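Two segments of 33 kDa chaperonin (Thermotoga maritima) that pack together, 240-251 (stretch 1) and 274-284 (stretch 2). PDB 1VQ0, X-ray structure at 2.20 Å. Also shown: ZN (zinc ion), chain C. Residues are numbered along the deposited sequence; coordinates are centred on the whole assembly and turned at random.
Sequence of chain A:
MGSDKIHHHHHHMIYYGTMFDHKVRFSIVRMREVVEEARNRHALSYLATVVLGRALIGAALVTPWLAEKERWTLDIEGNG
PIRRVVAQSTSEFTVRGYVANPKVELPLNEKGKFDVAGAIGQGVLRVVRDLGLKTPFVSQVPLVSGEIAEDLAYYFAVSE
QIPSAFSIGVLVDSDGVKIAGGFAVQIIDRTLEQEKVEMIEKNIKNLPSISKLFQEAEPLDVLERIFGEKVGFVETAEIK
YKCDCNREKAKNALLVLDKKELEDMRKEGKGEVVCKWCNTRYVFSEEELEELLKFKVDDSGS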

# COMPACT_ATOMS: atom_id res chain seq x y z
N LYS A 240 -3.74 -26.34 -5.50
CA LYS A 240 -4.96 -26.86 -4.85
C LYS A 240 -5.70 -25.74 -4.18
O LYS A 240 -5.07 -24.85 -3.62
CB LYS A 240 -4.66 -27.91 -3.74
CG LYS A 240 -3.53 -28.94 -3.97
CD LYS A 240 -3.99 -30.32 -4.32
CE LYS A 240 -3.95 -31.32 -3.15
NZ LYS A 240 -2.74 -32.25 -3.07
N TYR A 241 -7.04 -25.79 -4.24
CA TYR A 241 -7.85 -24.92 -3.42
C TYR A 241 -7.64 -25.36 -1.97
O TYR A 241 -7.81 -26.54 -1.65
CB TYR A 241 -9.34 -24.95 -3.83
CG TYR A 241 -10.10 -23.73 -3.41
CD1 TYR A 241 -10.61 -23.61 -2.15
CD2 TYR A 241 -10.20 -22.65 -4.27
CE1 TYR A 241 -11.26 -22.46 -1.75
CE2 TYR A 241 -10.83 -21.49 -3.89
CZ TYR A 241 -11.37 -21.41 -2.63
OH TYR A 241 -12.01 -20.25 -2.24
N LYS A 242 -7.29 -24.44 -1.09
CA LYS A 242 -7.18 -24.79 0.31
C LYS A 242 -7.40 -23.60 1.24
O LYS A 242 -6.93 -22.53 0.98
CB LYS A 242 -5.82 -25.43 0.60
CG LYS A 242 -5.88 -26.42 1.75
CD LYS A 242 -4.50 -26.85 2.21
CE LYS A 242 -4.54 -27.37 3.66
NZ LYS A 242 -3.59 -28.48 3.82
N CYS A 243 -8.12 -23.86 2.33
CA CYS A 243 -8.37 -22.93 3.40
C CYS A 243 -7.85 -23.54 4.74
O CYS A 243 -7.65 -24.71 4.82
CB CYS A 243 -9.86 -22.66 3.50
SG CYS A 243 -10.26 -21.23 4.49
N ASP A 244 -7.60 -22.70 5.75
CA ASP A 244 -7.09 -23.09 7.04
C ASP A 244 -8.17 -22.89 8.11
O ASP A 244 -7.90 -23.00 9.29
CB ASP A 244 -5.80 -22.29 7.43
CG ASP A 244 -6.08 -20.80 7.67
OD1 ASP A 244 -7.17 -20.36 7.35
OD2 ASP A 244 -5.28 -19.99 8.17
N CYS A 245 -9.39 -22.56 7.73
CA CYS A 245 -10.43 -22.50 8.74
C CYS A 245 -10.71 -23.90 9.32
O CYS A 245 -10.42 -24.93 8.72
CB CYS A 245 -11.71 -21.91 8.19
SG CYS A 245 -12.60 -22.99 7.03
N ASN A 246 -11.23 -23.89 10.54
CA ASN A 246 -11.66 -25.07 11.24
C ASN A 246 -12.59 -24.59 12.36
O ASN A 246 -12.80 -23.38 12.55
CB ASN A 246 -10.49 -25.89 11.79
CG ASN A 246 -9.67 -25.13 12.83
OD1 ASN A 246 -10.20 -24.43 13.67
ND2 ASN A 246 -8.37 -25.31 12.77
N ARG A 247 -13.15 -25.54 13.08
CA ARG A 247 -14.16 -25.20 14.09
C ARG A 247 -13.59 -24.46 15.28
O ARG A 247 -14.24 -23.60 15.83
CB ARG A 247 -14.85 -26.46 14.61
CG ARG A 247 -16.07 -26.15 15.42
CD ARG A 247 -16.92 -27.34 15.64
NE ARG A 247 -18.11 -27.06 16.39
CZ ARG A 247 -19.26 -26.68 15.86
NH1 ARG A 247 -20.29 -26.48 16.68
NH2 ARG A 247 -19.39 -26.52 14.55
N GLU A 248 -12.38 -24.80 15.69
CA GLU A 248 -11.72 -24.06 16.76
C GLU A 248 -11.64 -22.56 16.41
O GLU A 248 -11.91 -21.71 17.25
CB GLU A 248 -10.35 -24.65 17.05
CG GLU A 248 -9.70 -24.13 18.34
CD GLU A 248 -8.25 -24.59 18.48
OE1 GLU A 248 -7.61 -24.86 17.42
OE2 GLU A 248 -7.75 -24.69 19.63
N LYS A 249 -11.34 -22.26 15.16
CA LYS A 249 -11.24 -20.88 14.69
C LYS A 249 -12.60 -20.20 14.66
O LYS A 249 -12.72 -19.02 14.98
CB LYS A 249 -10.55 -20.81 13.30
CG LYS A 249 -9.03 -21.11 13.43
CD LYS A 249 -8.31 -21.24 12.10
CE LYS A 249 -6.82 -20.95 12.28
NZ LYS A 249 -6.00 -21.79 11.41
N ALA A 250 -13.62 -20.96 14.29
CA ALA A 250 -14.97 -20.42 14.25
C ALA A 250 -15.44 -20.07 15.66
O ALA A 250 -16.06 -19.05 15.86
CB ALA A 250 -15.94 -21.40 13.58
N LYS A 251 -15.14 -20.94 16.62
CA LYS A 251 -15.50 -20.71 18.01
C LYS A 251 -14.79 -19.44 18.54
O LYS A 251 -15.42 -18.62 19.21
CB LYS A 251 -15.17 -21.94 18.86
N VAL A 274 -19.67 -18.40 8.93
CA VAL A 274 -19.40 -18.83 7.57
C VAL A 274 -18.02 -18.25 7.21
O VAL A 274 -17.81 -17.07 7.27
CB VAL A 274 -20.46 -18.30 6.60
CG1 VAL A 274 -20.12 -18.70 5.17
CG2 VAL A 274 -21.85 -18.76 6.98
N CYS A 275 -17.09 -19.12 6.86
CA CYS A 275 -15.77 -18.72 6.40
C CYS A 275 -15.90 -18.06 5.03
O CYS A 275 -16.49 -18.62 4.09
CB CYS A 275 -14.86 -19.94 6.29
SG CYS A 275 -13.30 -19.52 5.51
N LYS A 276 -15.39 -16.84 4.94
CA LYS A 276 -15.55 -16.05 3.71
C LYS A 276 -14.69 -16.65 2.59
O LYS A 276 -14.98 -16.43 1.42
CB LYS A 276 -15.19 -14.58 3.97
CG LYS A 276 -13.67 -14.32 4.20
CD LYS A 276 -13.35 -12.88 4.65
CE LYS A 276 -11.83 -12.76 4.89
NZ LYS A 276 -11.27 -11.37 4.72
N TRP A 277 -13.62 -17.36 2.94
CA TRP A 277 -12.71 -17.91 1.92
C TRP A 277 -13.20 -19.18 1.21
O TRP A 277 -12.94 -19.39 -0.00
CB TRP A 277 -11.35 -18.17 2.50
CG TRP A 277 -10.55 -16.99 2.99
CD1 TRP A 277 -10.40 -16.64 4.28
CD2 TRP A 277 -9.74 -16.05 2.23
NE1 TRP A 277 -9.61 -15.53 4.39
CE2 TRP A 277 -9.15 -15.17 3.16
CE3 TRP A 277 -9.48 -15.84 0.88
CZ2 TRP A 277 -8.29 -14.12 2.78
CZ3 TRP A 277 -8.61 -14.83 0.50
CH2 TRP A 277 -8.05 -13.95 1.44
N CYS A 278 -13.89 -20.03 1.94
CA CYS A 278 -14.32 -21.30 1.36
C CYS A 278 -15.82 -21.57 1.58
O CYS A 278 -16.34 -22.61 1.14
CB CYS A 278 -13.47 -22.45 1.90
SG CYS A 278 -13.87 -22.84 3.60
N ASN A 279 -16.52 -20.63 2.22
CA ASN A 279 -17.96 -20.74 2.43
C ASN A 279 -18.36 -21.99 3.27
O ASN A 279 -19.46 -22.47 3.19
CB ASN A 279 -18.69 -20.79 1.08
CG ASN A 279 -20.17 -20.41 1.19
OD1 ASN A 279 -20.57 -19.77 2.14
ND2 ASN A 279 -20.95 -20.78 0.21
N THR A 280 -17.44 -22.51 4.06
CA THR A 280 -17.78 -23.46 5.10
C THR A 280 -18.51 -22.75 6.25
O THR A 280 -18.05 -21.71 6.76
CB THR A 280 -16.56 -24.16 5.63
OG1 THR A 280 -15.92 -24.85 4.56
CG2 THR A 280 -16.97 -25.29 6.64
N ARG A 281 -19.65 -23.34 6.61
CA ARG A 281 -20.53 -22.92 7.69
C ARG A 281 -20.31 -23.77 8.95
O ARG A 281 -20.20 -24.98 8.88
CB ARG A 281 -21.99 -23.08 7.26
CG ARG A 281 -23.03 -22.55 8.27
CD ARG A 281 -24.53 -22.72 7.79
NE ARG A 281 -24.67 -22.25 6.42
CZ ARG A 281 -24.85 -20.96 6.06
NH1 ARG A 281 -24.98 -20.00 6.97
NH2 ARG A 281 -24.91 -20.64 4.77
N TYR A 282 -20.31 -23.08 10.08
CA TYR A 282 -20.09 -23.64 11.38
C TYR A 282 -21.29 -23.25 12.24
O TYR A 282 -21.53 -22.07 12.47
CB TYR A 282 -18.79 -23.06 11.96
CG TYR A 282 -17.54 -23.48 11.22
CD1 TYR A 282 -17.07 -22.76 10.14
CD2 TYR A 282 -16.85 -24.61 11.59
CE1 TYR A 282 -15.93 -23.15 9.48
CE2 TYR A 282 -15.73 -25.02 10.92
CZ TYR A 282 -15.27 -24.30 9.86
OH TYR A 282 -14.14 -24.72 9.22
N VAL A 283 -22.02 -24.26 12.70
CA VAL A 283 -23.27 -24.06 13.46
C VAL A 283 -23.03 -24.45 14.90
O VAL A 283 -22.47 -25.50 15.19
CB VAL A 283 -24.44 -24.89 12.86
CG1 VAL A 283 -25.74 -24.72 13.67
CG2 VAL A 283 -24.71 -24.52 11.40
N PHE A 284 -23.49 -23.60 15.81
CA PHE A 284 -23.27 -23.73 17.26
C PHE A 284 -24.61 -23.76 17.99
O PHE A 284 -25.49 -22.93 17.73
CB PHE A 284 -22.41 -22.56 17.78
CG PHE A 284 -20.97 -22.66 17.39
CD1 PHE A 284 -20.54 -22.17 16.16
CD2 PHE A 284 -20.05 -23.23 18.24
CE1 PHE A 284 -19.22 -22.28 15.79
CE2 PHE A 284 -18.71 -23.33 17.88
CZ PHE A 284 -18.29 -22.85 16.66
ZN ZN C . -12.46 -21.62 5.12

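Stretch 1 runs from a short strand (240-241) through a loop into a helix beginning at Arg-247, whereas stretch 2 passes from a turn into strand 281-284. Helix and strand cross at 62°, their axes 9.2 Å apart at closest approach. Asn-246 caps the helix, its OD1 accepting from Lys-249 N (2.9 Å), and the turn of stretch 2 is closed by Asn-279 N to Cys-275 O (2.7 Å) and Cys-275 N to Thr-280 O (2.8 Å).

The loops meet at zinc, which is bound by the SG atoms of Cys-243 and Cys-275 at 2.3 Å and of Cys-245 and Cys-278 at 2.4 Å. Two ligands come from each stretch, so the ion cross-links them directly. Weak hydrogen bonds from Cys-245 N, Cys-278 N and Thr-280 N to cysteine sulfurs support the thiolates. Beside this site, buried Tyr-241 donates from OH to Trp-277 O (2.6 Å).

Further along, Ala-250 CB lies over one face of the Tyr-282 ring, 3.5 Å from its CG; the methyl, pointing toward the strand, makes a CH-pi contact with the ring, and the buried alanine gives the aromatic face an apolar partner. The extended Arg-247 side chain reaches the strand, where NH1 donates to Val-283 O (2.8 Å) while the guanidinium stacks flat on Phe-284, combining a polar bond with cation-pi contact over a buried ring. Together the stretches bury 609 Å².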